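Local coordinates for sialidase B (Streptococcus pneumoniae TIGR4, PDB 4XJA), which hydrolyses alpha-2,3-, alpha-2,6- and alpha-2,8-glycosidic linkages of terminal sialic acids, as an exo-sialidase of glycosyl hydrolase family 33, at residues A203-I208 with H642-V647; S579-G584 with Y633-R638; Y611-S616 with I626-E631. The protein carries 1 engineered substitution. All blocks are in the same frame, centred on the assembly; numbering follows the deposited sequence.

Contact 1. Residues A203-I208 with H642-V647. With SFJ ((2R,3R,4R,5R,6R)-5-acetamido-2,3-difluoro-4-hydroxy-6-[(1R,2R)-1,2,3-trihydroxypropyl]tetrahydro-2H-pyran-2-carboxylic acid), chain F; DMS (dimethyl sulfoxide), chain D.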
loop_
_atom_site.group_PDB
_atom_site.type_symbol
_atom_site.label_atom_id
_atom_site.label_comp_id
_atom_site.label_asym_id
_atom_site.label_seq_id
_atom_site.Cartn_x
_atom_site.Cartn_y
_atom_site.Cartn_z
ATOM N N ALA A 203 2.791 2.592 11.929
ATOM C CA ALA A 203 2.740 3.358 10.683
ATOM C C ALA A 203 1.278 3.622 10.373
ATOM O O ALA A 203 0.442 2.722 10.493
ATOM C CB ALA A 203 3.385 2.586 9.552
ATOM N N ASN A 204 0.958 4.847 9.970
ATOM C CA ASN A 204 -0.426 5.177 9.681
ATOM C C ASN A 204 -0.775 4.787 8.249
ATOM O O ASN A 204 -1.942 4.817 7.855
ATOM C CB ASN A 204 -0.684 6.665 9.931
ATOM C CG ASN A 204 -2.160 6.972 10.143
ATOM O OD1 ASN A 204 -2.934 6.089 10.517
ATOM N ND2 ASN A 204 -2.558 8.223 9.893
ATOM N N TYR A 205 0.243 4.387 7.482
ATOM C CA TYR A 205 0.070 4.111 6.048
ATOM C C TYR A 205 0.809 2.862 5.607
ATOM O O TYR A 205 1.827 2.503 6.192
ATOM C CB TYR A 205 0.558 5.308 5.216
ATOM C CG TYR A 205 -0.033 6.595 5.723
ATOM C CD1 TYR A 205 -1.318 6.963 5.373
ATOM C CD2 TYR A 205 0.659 7.394 6.611
ATOM C CE1 TYR A 205 -1.892 8.117 5.865
ATOM C CE2 TYR A 205 0.096 8.559 7.114
ATOM C CZ TYR A 205 -1.177 8.906 6.736
ATOM O OH TYR A 205 -1.742 10.061 7.232
ATOM N N PHE A 206 0.301 2.216 4.559
ATOM C CA PHE A 206 0.922 1.006 4.027
ATOM C C PHE A 206 0.836 1.006 2.509
ATOM O O PHE A 206 -0.147 1.480 1.942
ATOM C CB PHE A 206 0.222 -0.239 4.599
ATOM C CG PHE A 206 0.301 -0.338 6.105
ATOM C CD1 PHE A 206 1.412 -0.911 6.724
ATOM C CD2 PHE A 206 -0.730 0.142 6.896
ATOM C CE1 PHE A 206 1.498 -0.987 8.118
ATOM C CE2 PHE A 206 -0.661 0.061 8.290
ATOM C CZ PHE A 206 0.455 -0.497 8.900
ATOM N N ARG A 207 1.869 0.480 1.857
ATOM C CA ARG A 207 1.836 0.266 0.419
ATOM C C ARG A 207 2.689 -0.944 0.083
ATOM O O ARG A 207 3.456 -1.416 0.915
ATOM C CB ARG A 207 2.381 1.487 -0.333
ATOM C CG ARG A 207 1.397 2.658 -0.546
ATOM C CD ARG A 207 1.787 3.455 -1.813
ATOM N NE ARG A 207 1.810 2.592 -2.992
ATOM C CZ ARG A 207 2.281 2.945 -4.188
ATOM N NH1 ARG A 207 2.776 4.168 -4.393
ATOM N NH2 ARG A 207 2.248 2.070 -5.188
ATOM N N ILE A 208 2.568 -1.415 -1.152
ATOM C CA ILE A 208 3.436 -2.470 -1.686
ATOM C C ILE A 208 3.269 -3.816 -0.963
ATOM O O ILE A 208 4.220 -4.347 -0.396
ATOM C CB ILE A 208 4.929 -2.048 -1.695
ATOM C CG1 ILE A 208 5.098 -0.545 -2.012
ATOM C CG2 ILE A 208 5.705 -2.871 -2.701
ATOM C CD1 ILE A 208 4.586 -0.110 -3.389
ATOM N N HIS A 642 -1.951 9.603 1.122
ATOM C CA HIS A 642 -2.079 9.579 2.574
ATOM C C HIS A 642 -3.459 9.125 3.040
ATOM O O HIS A 642 -4.108 9.803 3.845
ATOM C CB HIS A 642 -1.744 10.963 3.154
ATOM C CG HIS A 642 -0.610 11.639 2.481
ATOM N ND1 HIS A 642 0.559 10.970 2.097
ATOM C CD2 HIS A 642 -0.428 12.915 2.059
ATOM C CE1 HIS A 642 1.368 11.797 1.509
ATOM N NE2 HIS A 642 0.804 13.004 1.470
ATOM N N LEU A 643 -3.898 7.970 2.545
ATOM C CA LEU A 643 -5.140 7.352 3.012
ATOM C C LEU A 643 -4.806 6.161 3.901
ATOM O O LEU A 643 -3.884 5.394 3.598
ATOM C CB LEU A 643 -5.973 6.856 1.831
ATOM C CG LEU A 643 -6.250 7.834 0.692
ATOM C CD1 LEU A 643 -7.099 7.149 -0.397
ATOM C CD2 LEU A 643 -6.970 9.054 1.240
ATOM N N SER A 644 -5.565 5.984 4.981
ATOM C CA SER A 644 -5.308 4.873 5.889
ATOM C C SER A 644 -6.233 3.693 5.628
ATOM O O SER A 644 -7.396 3.873 5.273
ATOM C CB SER A 644 -5.432 5.333 7.342
ATOM O OG SER A 644 -4.357 6.200 7.665
ATOM N N ASN A 645 -5.708 2.485 5.832
ATOM C CA ASN A 645 -6.505 1.266 5.777
ATOM C C ASN A 645 -7.167 1.046 4.431
ATOM O O ASN A 645 -8.334 0.671 4.351
ATOM C CB ASN A 645 -7.523 1.219 6.922
ATOM C CG ASN A 645 -6.856 1.151 8.284
ATOM O OD1 ASN A 645 -5.642 0.951 8.384
ATOM N ND2 ASN A 645 -7.651 1.293 9.344
ATOM N N VAL A 646 -6.389 1.267 3.375
ATOM C CA VAL A 646 -6.823 0.994 2.013
ATOM C C VAL A 646 -6.153 -0.234 1.403
ATOM O O VAL A 646 -6.592 -0.732 0.365
ATOM C CB VAL A 646 -6.617 2.208 1.106
ATOM C CG1 VAL A 646 -7.644 3.273 1.446
ATOM C CG2 VAL A 646 -5.167 2.763 1.247
ATOM N N VAL A 647 -5.089 -0.722 2.038
ATOM C CA VAL A 647 -4.523 -2.009 1.639
ATOM C C VAL A 647 -5.323 -3.108 2.316
ATOM O O VAL A 647 -5.303 -3.228 3.549
ATOM C CB VAL A 647 -3.045 -2.130 2.018
ATOM C CG1 VAL A 647 -2.529 -3.529 1.676
ATOM C CG2 VAL A 647 -2.249 -1.074 1.281
HETATM C C11 SFJ F . 12.145 2.245 -5.340
HETATM C C9 SFJ F . 9.332 5.714 -9.778
HETATM C C10 SFJ F . 10.858 3.037 -5.577
HETATM C C1 SFJ F . 4.621 3.554 -8.068
HETATM C C7 SFJ F . 8.676 4.946 -7.610
HETATM C C4 SFJ F . 7.276 2.055 -5.534
HETATM C C3 SFJ F . 5.894 2.758 -5.843
HETATM C C5 SFJ F . 8.437 2.959 -6.012
HETATM C C6 SFJ F . 8.267 3.420 -7.454
HETATM C C2 SFJ F . 5.961 3.614 -7.271
HETATM N N5 SFJ F . 9.737 2.331 -5.838
HETATM O O10 SFJ F . 10.877 4.239 -5.480
HETATM O O9 SFJ F . 10.383 6.368 -9.139
HETATM O O1A SFJ F . 4.683 3.514 -9.303
HETATM O O8 SFJ F . 7.105 5.214 -9.536
HETATM O O7 SFJ F . 8.491 5.815 -6.484
HETATM O O4 SFJ F . 7.437 1.670 -4.240
HETATM O O6 SFJ F . 7.020 3.129 -7.996
HETATM F FAI SFJ F . 5.664 3.382 -5.013
HETATM F FAJ SFJ F . 6.049 4.861 -7.189
HETATM O O1B SFJ F . 3.625 3.647 -7.350
HETATM C C8 SFJ F . 8.194 5.750 -8.859
HETATM S S DMS D . -7.359 9.068 6.730
HETATM O O DMS D . -7.401 7.840 5.856
HETATM C C1 DMS D . -7.920 8.572 8.378
HETATM C C2 DMS D . -5.627 9.428 7.107
HETATM O O HOH W 1 -3.289 2.507 7.188
HETATM O O HOH W 2 -3.527 11.454 6.148
HETATM O O HOH W 3 -2.282 3.236 3.372
#
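The ring of Tyr205 packs against the backbone of His642 and Leu643 where the first four-stranded sheet of the six-bladed sialidase beta-propeller meets the C-terminal sheet, so the contact lies where the ring of blades closes. From CB of Tyr205 the ring leaves beside the backbone N (chi1 -50°) and reaches over to the loop ahead of strand 647-652. CB and CG only carry the ring there. CD1 is 3.5 Å from Leu643 O, which sits at the ring edge. CE1 comes closest, 3.4 Å from His642 C, and His642 CB approaches CE1 and CZ more loosely. At the tip, OH gives its hydrogen to a water at a short 2.5 Å that in turn donates to His642 O, while Trp270 N is hydrogen-bonded to the same hydroxyl. Asn204 CB covers part of one ring face.

A direct bond stands next to this ring: Ser644 OG donates to Asn204 O over 2.8 Å, with the donor tilted 23° from the carbonyl plane. The two backbones are otherwise tied by waters, one linking Asn204 O to Asn645 N and another linking Phe206 N to Leu643 O. Farther along, Val647 CG2 lies 3.4 Å from Phe206 O and also packs on Phe206 CB (4.2 Å). Ser644 N binds a dimethyl sulfoxide, probably a crystallisation additive.

CB of Arg207, a substrate-binding residue by similarity, leaves the strand away from 642-647; Glu631 OE2 takes its NE in a salt bridge. The chain, bent at chi3, ends at the bound difluorinated sialic acid analogue (SFJ), where Arg207 NH1 (3.1 Å) and NH2 (3.0 Å) both donate to carboxylate atom O1B.

Contact 2. Residues S579-G584 with Y633-R638. With SFJ ((2R,3R,4R,5R,6R)-5-acetamido-2,3-difluoro-4-hydroxy-6-[(1R,2R)-1,2,3-trihydroxypropyl]tetrahydro-2H-pyran-2-carboxylic acid), chain F.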
loop_
_atom_site.group_PDB
_atom_site.type_symbol
_atom_site.label_atom_id
_atom_site.label_comp_id
_atom_site.label_asym_id
_atom_site.label_seq_id
_atom_site.Cartn_x
_atom_site.Cartn_y
_atom_site.Cartn_z
ATOM N N SER A 579 -6.786 4.900 -17.896
ATOM C CA SER A 579 -6.928 6.225 -17.289
ATOM C C SER A 579 -6.221 6.384 -15.939
ATOM O O SER A 579 -5.485 7.357 -15.724
ATOM C CB SER A 579 -8.410 6.570 -17.120
ATOM O OG SER A 579 -9.104 6.380 -18.338
ATOM N N GLY A 580 -6.453 5.441 -15.028
ATOM C CA GLY A 580 -5.840 5.509 -13.709
ATOM C C GLY A 580 -5.609 4.129 -13.107
ATOM O O GLY A 580 -5.687 3.122 -13.815
ATOM N N ARG A 581 -5.302 4.074 -11.813
ATOM C CA ARG A 581 -5.145 2.783 -11.143
ATOM C C ARG A 581 -6.491 2.428 -10.542
ATOM O O ARG A 581 -6.783 2.722 -9.377
ATOM C CB ARG A 581 -4.011 2.830 -10.107
ATOM C CG ARG A 581 -2.623 3.076 -10.772
ATOM C CD ARG A 581 -1.481 3.117 -9.780
ATOM N NE ARG A 581 -0.185 2.946 -10.445
ATOM C CZ ARG A 581 0.989 3.140 -9.858
ATOM N NH1 ARG A 581 1.034 3.516 -8.586
ATOM N NH2 ARG A 581 2.113 2.949 -10.541
ATOM N N LYS A 582 -7.325 1.821 -11.378
ATOM C CA LYS A 582 -8.685 1.440 -10.999
ATOM C C LYS A 582 -9.112 0.282 -11.881
ATOM O O LYS A 582 -8.362 -0.133 -12.773
ATOM C CB LYS A 582 -9.639 2.631 -11.176
ATOM C CG LYS A 582 -9.564 3.309 -12.551
ATOM C CD LYS A 582 -10.359 4.630 -12.538
ATOM C CE LYS A 582 -10.430 5.239 -13.920
ATOM N NZ LYS A 582 -10.910 6.659 -13.904
ATOM N N GLY A 583 -10.309 -0.239 -11.645
ATOM C CA GLY A 583 -10.798 -1.359 -12.430
ATOM C C GLY A 583 -9.977 -2.616 -12.212
ATOM O O GLY A 583 -9.520 -3.249 -13.168
ATOM N N GLY A 584 -9.781 -2.984 -10.949
ATOM C CA GLY A 584 -8.976 -4.146 -10.631
ATOM C C GLY A 584 -9.556 -5.435 -11.185
ATOM O O GLY A 584 -10.767 -5.658 -11.128
ATOM N N TYR A 633 -7.017 1.788 -3.829
ATOM C CA TYR A 633 -7.098 3.217 -4.125
ATOM C C TYR A 633 -6.156 3.523 -5.270
ATOM O O TYR A 633 -5.366 2.676 -5.662
ATOM C CB TYR A 633 -6.743 4.055 -2.887
ATOM C CG TYR A 633 -5.266 4.209 -2.592
ATOM C CD1 TYR A 633 -4.481 3.121 -2.242
ATOM C CD2 TYR A 633 -4.664 5.462 -2.642
ATOM C CE1 TYR A 633 -3.118 3.278 -1.977
ATOM C CE2 TYR A 633 -3.327 5.629 -2.368
ATOM C CZ TYR A 633 -2.560 4.539 -2.029
ATOM O OH TYR A 633 -1.231 4.728 -1.750
ATOM N N ASP A 634 -6.243 4.722 -5.819
ATOM C CA ASP A 634 -5.315 5.071 -6.884
ATOM C C ASP A 634 -4.033 5.607 -6.249
ATOM O O ASP A 634 -3.972 6.769 -5.827
ATOM C CB ASP A 634 -5.934 6.099 -7.826
ATOM C CG ASP A 634 -5.113 6.297 -9.092
ATOM O OD1 ASP A 634 -3.868 6.325 -9.007
ATOM O OD2 ASP A 634 -5.711 6.426 -10.180
ATOM N N SER A 635 -3.010 4.760 -6.167
ATOM C CA SER A 635 -1.749 5.165 -5.534
ATOM C C SER A 635 -0.871 6.044 -6.430
ATOM O O SER A 635 0.240 6.428 -6.038
ATOM C CB SER A 635 -0.969 3.947 -5.025
ATOM O OG SER A 635 -0.650 3.068 -6.088
ATOM N N TRP A 636 -1.357 6.375 -7.625
ATOM C CA TRP A 636 -0.662 7.347 -8.473
ATOM C C TRP A 636 -1.246 8.739 -8.296
ATOM O O TRP A 636 -0.515 9.730 -8.275
ATOM C CB TRP A 636 -0.781 6.960 -9.950
ATOM C CG TRP A 636 0.103 7.777 -10.865
ATOM C CD1 TRP A 636 -0.255 8.892 -11.590
ATOM C CD2 TRP A 636 1.482 7.535 -11.150
ATOM N NE1 TRP A 636 0.827 9.348 -12.309
ATOM C CE2 TRP A 636 1.902 8.538 -12.063
ATOM C CE3 TRP A 636 2.411 6.572 -10.735
ATOM C CZ2 TRP A 636 3.205 8.594 -12.558
ATOM C CZ3 TRP A 636 3.704 6.629 -11.231
ATOM C CH2 TRP A 636 4.092 7.638 -12.129
ATOM N N SER A 637 -2.574 8.796 -8.192
ATOM C CA SER A 637 -3.313 10.059 -8.089
ATOM C C SER A 637 -2.789 10.961 -6.985
ATOM O O SER A 637 -2.590 10.518 -5.845
ATOM C CB SER A 637 -4.804 9.793 -7.849
ATOM O OG SER A 637 -5.524 11.004 -7.642
ATOM N N ARG A 638 -2.575 12.233 -7.321
ATOM C CA ARG A 638 -2.155 13.209 -6.319
ATOM C C ARG A 638 -3.355 13.675 -5.493
ATOM O O ARG A 638 -3.211 14.476 -4.569
ATOM C CB ARG A 638 -1.443 14.406 -6.979
ATOM C CG ARG A 638 -0.299 14.005 -7.907
ATOM C CD ARG A 638 0.706 13.083 -7.207
ATOM N NE ARG A 638 1.726 13.859 -6.516
ATOM C CZ ARG A 638 2.699 13.336 -5.772
ATOM N NH1 ARG A 638 2.787 12.018 -5.620
ATOM N NH2 ARG A 638 3.583 14.141 -5.185
HETATM C C11 SFJ F . 12.145 2.245 -5.340
HETATM C C9 SFJ F . 9.332 5.714 -9.778
HETATM C C10 SFJ F . 10.858 3.037 -5.577
HETATM C C1 SFJ F . 4.621 3.554 -8.068
HETATM C C7 SFJ F . 8.676 4.946 -7.610
HETATM C C4 SFJ F . 7.276 2.055 -5.534
HETATM C C3 SFJ F . 5.894 2.758 -5.843
HETATM C C5 SFJ F . 8.437 2.959 -6.012
HETATM C C6 SFJ F . 8.267 3.420 -7.454
HETATM C C2 SFJ F . 5.961 3.614 -7.271
HETATM N N5 SFJ F . 9.737 2.331 -5.838
HETATM O O10 SFJ F . 10.877 4.239 -5.480
HETATM O O9 SFJ F . 10.383 6.368 -9.139
HETATM O O1A SFJ F . 4.683 3.514 -9.303
HETATM O O8 SFJ F . 7.105 5.214 -9.536
HETATM O O7 SFJ F . 8.491 5.815 -6.484
HETATM O O4 SFJ F . 7.437 1.670 -4.240
HETATM O O6 SFJ F . 7.020 3.129 -7.996
HETATM F FAI SFJ F . 5.664 3.382 -5.013
HETATM F FAJ SFJ F . 6.049 4.861 -7.189
HETATM O O1B SFJ F . 3.625 3.647 -7.350
HETATM C C8 SFJ F . 8.194 5.750 -8.859
#
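Arg581 and Asp634 meet through the main chain of one and the side chain of the other: Arg581 N donates to Asp634 OD2 over 2.9 Å. The donor comes from above the carboxylate plane, and the charged end of the arginine takes no part. The second carboxylate oxygen, OD1, turns back on its own loop and accepts from Trp636 N and Ser637 N, the former bond forming an Asx turn. Two bonds on one oxygen and one on the other should hold the carboxylate in a fixed rotation. The fit is close here, with Gly580 CA only 3.6 Å from OD2.

The extended arginine chain then runs past Asp634, its CB 3.7 Å from OD1, and along Ser635 to the ligand. It delivers the guanidinium to the pocket at the centre of the propeller, where Arg581 is one of the three arginines that bind the sialic acid carboxylate in sialidases; Arg207 and Arg519 are the others. NH1 reaches O1B of the sialic acid analogue SFJ and NH2 reaches O1A, both bonds nearly straight (171° and 176°), so the guanidinium takes the carboxylate in a two-pronged grip. NH1 also donates to Ser635 OG at 3.0 Å, a more bent bond, and Gly552 O receives a bond from NH2.

The solvent side has no hydrogen bond between the segments: Trp636, exposed, only lays CE3 over one guanidinium face, 3.6 Å from Arg581 NH2. The indole is steeply inclined to the guanidinium (planes 70° apart), so this is no flat stack. Trp636 stacks instead on Tyr551, while Trp636 CZ3 stays 3.8 Å from SFJ O1A.

Contact 3. Residues Y611-S616 with I626-E631. With SFJ ((2R,3R,4R,5R,6R)-5-acetamido-2,3-difluoro-4-hydroxy-6-[(1R,2R)-1,2,3-trihydroxypropyl]tetrahydro-2H-pyran-2-carboxylic acid), chain F.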
loop_
_atom_site.group_PDB
_atom_site.type_symbol
_atom_site.label_atom_id
_atom_site.label_comp_id
_atom_site.label_asym_id
_atom_site.label_seq_id
_atom_site.Cartn_x
_atom_site.Cartn_y
_atom_site.Cartn_z
ATOM N N TYR A 611 -13.629 2.185 -9.284
ATOM C CA TYR A 611 -13.039 2.145 -7.939
ATOM C C TYR A 611 -11.566 1.758 -7.993
ATOM O O TYR A 611 -11.154 0.988 -8.861
ATOM C CB TYR A 611 -13.817 1.188 -7.029
ATOM C CG TYR A 611 -15.111 1.768 -6.493
ATOM C CD1 TYR A 611 -15.692 2.891 -7.073
ATOM C CD2 TYR A 611 -15.741 1.202 -5.389
ATOM C CE1 TYR A 611 -16.882 3.444 -6.570
ATOM C CE2 TYR A 611 -16.940 1.742 -4.877
ATOM C CZ TYR A 611 -17.495 2.861 -5.475
ATOM O OH TYR A 611 -18.668 3.405 -4.983
ATOM N N GLY A 612 -10.781 2.286 -7.053
ATOM C CA GLY A 612 -9.333 2.193 -7.108
ATOM C C GLY A 612 -8.760 0.805 -6.914
ATOM O O GLY A 612 -9.282 0.008 -6.127
ATOM N N TYR A 613 -7.677 0.521 -7.638
ATOM C CA TYR A 613 -6.953 -0.738 -7.501
ATOM C C TYR A 613 -5.555 -0.503 -8.037
ATOM O O TYR A 613 -5.389 -0.153 -9.213
ATOM C CB TYR A 613 -7.645 -1.836 -8.312
ATOM C CG TYR A 613 -7.142 -3.250 -8.053
ATOM C CD1 TYR A 613 -6.077 -3.787 -8.778
ATOM C CD2 TYR A 613 -7.761 -4.060 -7.111
ATOM C CE1 TYR A 613 -5.636 -5.108 -8.549
ATOM C CE2 TYR A 613 -7.321 -5.357 -6.870
ATOM C CZ TYR A 613 -6.271 -5.877 -7.586
ATOM O OH TYR A 613 -5.872 -7.179 -7.329
ATOM N N ALA A 614 -4.541 -0.660 -7.189
ATOM C CA ALA A 614 -3.175 -0.395 -7.638
ATOM C C ALA A 614 -2.254 -1.596 -7.478
ATOM O O ALA A 614 -2.452 -2.623 -8.133
ATOM C CB ALA A 614 -2.599 0.851 -6.960
ATOM N N TYR A 615 -1.237 -1.477 -6.633
ATOM C CA TYR A 615 -0.318 -2.595 -6.436
ATOM C C TYR A 615 -1.065 -3.730 -5.749
ATOM O O TYR A 615 -1.977 -3.493 -4.954
ATOM C CB TYR A 615 0.875 -2.182 -5.585
ATOM C CG TYR A 615 1.983 -1.458 -6.330
ATOM C CD1 TYR A 615 1.708 -0.405 -7.204
ATOM C CD2 TYR A 615 3.314 -1.789 -6.111
ATOM C CE1 TYR A 615 2.748 0.281 -7.864
ATOM C CE2 TYR A 615 4.344 -1.112 -6.755
ATOM C CZ TYR A 615 4.061 -0.081 -7.620
ATOM O OH TYR A 615 5.110 0.573 -8.240
ATOM N N SER A 616 -0.675 -4.967 -6.044
ATOM C CA SER A 616 -1.411 -6.116 -5.534
ATOM C C SER A 616 -0.499 -7.308 -5.328
ATOM O O SER A 616 0.600 -7.374 -5.884
ATOM C CB SER A 616 -2.520 -6.496 -6.509
ATOM O OG SER A 616 -1.981 -6.887 -7.764
ATOM N N ILE A 626 -7.844 -18.381 -3.604
ATOM C CA ILE A 626 -6.856 -17.369 -3.984
ATOM C C ILE A 626 -6.936 -16.226 -2.976
ATOM O O ILE A 626 -8.027 -15.693 -2.734
ATOM C CB ILE A 626 -7.143 -16.782 -5.373
ATOM C CG1 ILE A 626 -7.166 -17.885 -6.445
ATOM C CG2 ILE A 626 -6.113 -15.695 -5.723
ATOM C CD1 ILE A 626 -5.870 -18.659 -6.563
ATOM N N GLY A 627 -5.803 -15.871 -2.372
ATOM C CA GLY A 627 -5.749 -14.724 -1.480
ATOM C C GLY A 627 -5.231 -13.518 -2.245
ATOM O O GLY A 627 -4.265 -13.625 -3.005
ATOM N N VAL A 628 -5.890 -12.371 -2.070
ATOM C CA VAL A 628 -5.466 -11.146 -2.740
ATOM C C VAL A 628 -5.306 -10.039 -1.705
ATOM O O VAL A 628 -6.266 -9.702 -1.011
ATOM C CB VAL A 628 -6.501 -10.657 -3.769
ATOM C CG1 VAL A 628 -5.911 -9.487 -4.549
ATOM C CG2 VAL A 628 -6.934 -11.784 -4.733
ATOM N N LEU A 629 -4.098 -9.490 -1.588
ATOM C CA LEU A 629 -3.857 -8.322 -0.728
ATOM C C LEU A 629 -3.491 -7.166 -1.660
ATOM O O LEU A 629 -2.520 -7.256 -2.410
ATOM C CB LEU A 629 -2.717 -8.597 0.261
ATOM C CG LEU A 629 -2.314 -7.518 1.281
ATOM C CD1 LEU A 629 -3.432 -7.217 2.240
ATOM C CD2 LEU A 629 -1.066 -7.951 2.051
ATOM N N PHE A 630 -4.271 -6.088 -1.635
ATOM C CA PHE A 630 -4.129 -5.051 -2.665
ATOM C C PHE A 630 -4.383 -3.641 -2.161
ATOM O O PHE A 630 -5.118 -3.428 -1.187
ATOM C CB PHE A 630 -5.053 -5.346 -3.864
ATOM C CG PHE A 630 -6.523 -5.312 -3.523
ATOM C CD1 PHE A 630 -7.134 -6.396 -2.916
ATOM C CD2 PHE A 630 -7.290 -4.184 -3.795
ATOM C CE1 PHE A 630 -8.490 -6.365 -2.596
ATOM C CE2 PHE A 630 -8.650 -4.151 -3.490
ATOM C CZ PHE A 630 -9.246 -5.237 -2.885
ATOM N N GLU A 631 -3.754 -2.680 -2.832
ATOM C CA GLU A 631 -4.026 -1.266 -2.608
ATOM C C GLU A 631 -5.370 -0.904 -3.222
ATOM O O GLU A 631 -5.490 -0.794 -4.452
ATOM C CB GLU A 631 -2.906 -0.416 -3.237
ATOM C CG GLU A 631 -1.555 -0.597 -2.531
ATOM C CD GLU A 631 -0.393 0.060 -3.251
ATOM O OE1 GLU A 631 -0.583 0.597 -4.377
ATOM O OE2 GLU A 631 0.727 0.027 -2.690
HETATM C C11 SFJ F . 12.145 2.245 -5.340
HETATM C C9 SFJ F . 9.332 5.714 -9.778
HETATM C C10 SFJ F . 10.858 3.037 -5.577
HETATM C C1 SFJ F . 4.621 3.554 -8.068
HETATM C C7 SFJ F . 8.676 4.946 -7.610
HETATM C C4 SFJ F . 7.276 2.055 -5.534
HETATM C C3 SFJ F . 5.894 2.758 -5.843
HETATM C C5 SFJ F . 8.437 2.959 -6.012
HETATM C C6 SFJ F . 8.267 3.420 -7.454
HETATM C C2 SFJ F . 5.961 3.614 -7.271
HETATM N N5 SFJ F . 9.737 2.331 -5.838
HETATM O O10 SFJ F . 10.877 4.239 -5.480
HETATM O O9 SFJ F . 10.383 6.368 -9.139
HETATM O O1A SFJ F . 4.683 3.514 -9.303
HETATM O O8 SFJ F . 7.105 5.214 -9.536
HETATM O O7 SFJ F . 8.491 5.815 -6.484
HETATM O O4 SFJ F . 7.437 1.670 -4.240
HETATM O O6 SFJ F . 7.020 3.129 -7.996
HETATM F FAI SFJ F . 5.664 3.382 -5.013
HETATM F FAJ SFJ F . 6.049 4.861 -7.189
HETATM O O1B SFJ F . 3.625 3.647 -7.350
HETATM C C8 SFJ F . 8.194 5.750 -8.859
#
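Glu631 OE1 is gripped by two donors, Tyr615 N from across the contact at 3.1 Å and the hydroxyl of Ser635. The amide meets it from above the carboxylate plane, 59° out of it. The other oxygen, OE2, accepts from Ile208 N and forms a salt bridge with Arg207, so both oxygens of the buried carboxylate have partners. Ala614 CB packs 3.3 Å from OE1, and the Glu631 and Tyr615 side chains lie side by side, pointing the same way, with the carboxylate beside Tyr615 CB.

Backbone bonds frame this group: Ala614 N to Glu631 O, and Glu631 N to Tyr615 O at 2.9 Å. Next comes the antiparallel, non-hydrogen-bonded pair Ser616 and Phe630, which begins the last propeller sheet; Tyr615, by similarity the catalytic nucleophile, directly precedes it in the loop that reaches the ligand. Tyr615 OH is hydrogen-bonded to Glu503. Tyr615 OH lies 3.0 Å from SFJ C1 and 3.3 Å from SFJ C2, the carbon bearing FAJ. The OH-C2-FAJ angle of 163° would be consistent with in-line displacement of fluoride, though no covalent bond is present.

Behind this, Tyr613 CE2 rests over one face of Phe630, 3.3 Å from CD2, the two rings inclined by 27° but slid apart.

In the fold
Contacts 2 and 3 are nested within the long chain loop that contact 1 closes, and all three touch the same ligand. Contacts 1 and 3 are buried, whereas contact 2 is partly open to solvent around Trp636. Strand 626-631 of contact 3 runs into the loop that supplies 633-638 and then 642-647, so one continuous run of chain, 626-647, supplies a segment to each. Their chemistry differs: water bridges and a single direct hydrogen bond join the segments of contact 1, a backbone N-H to a carboxylate and a guanidinium N-H to a hydroxyl those of contact 2, and main-chain bonds, an amide-to-carboxylate bond and aromatic packing those of contact 3. Backbone bonding between Arg581 and Tyr613 also joins contacts 2 and 3.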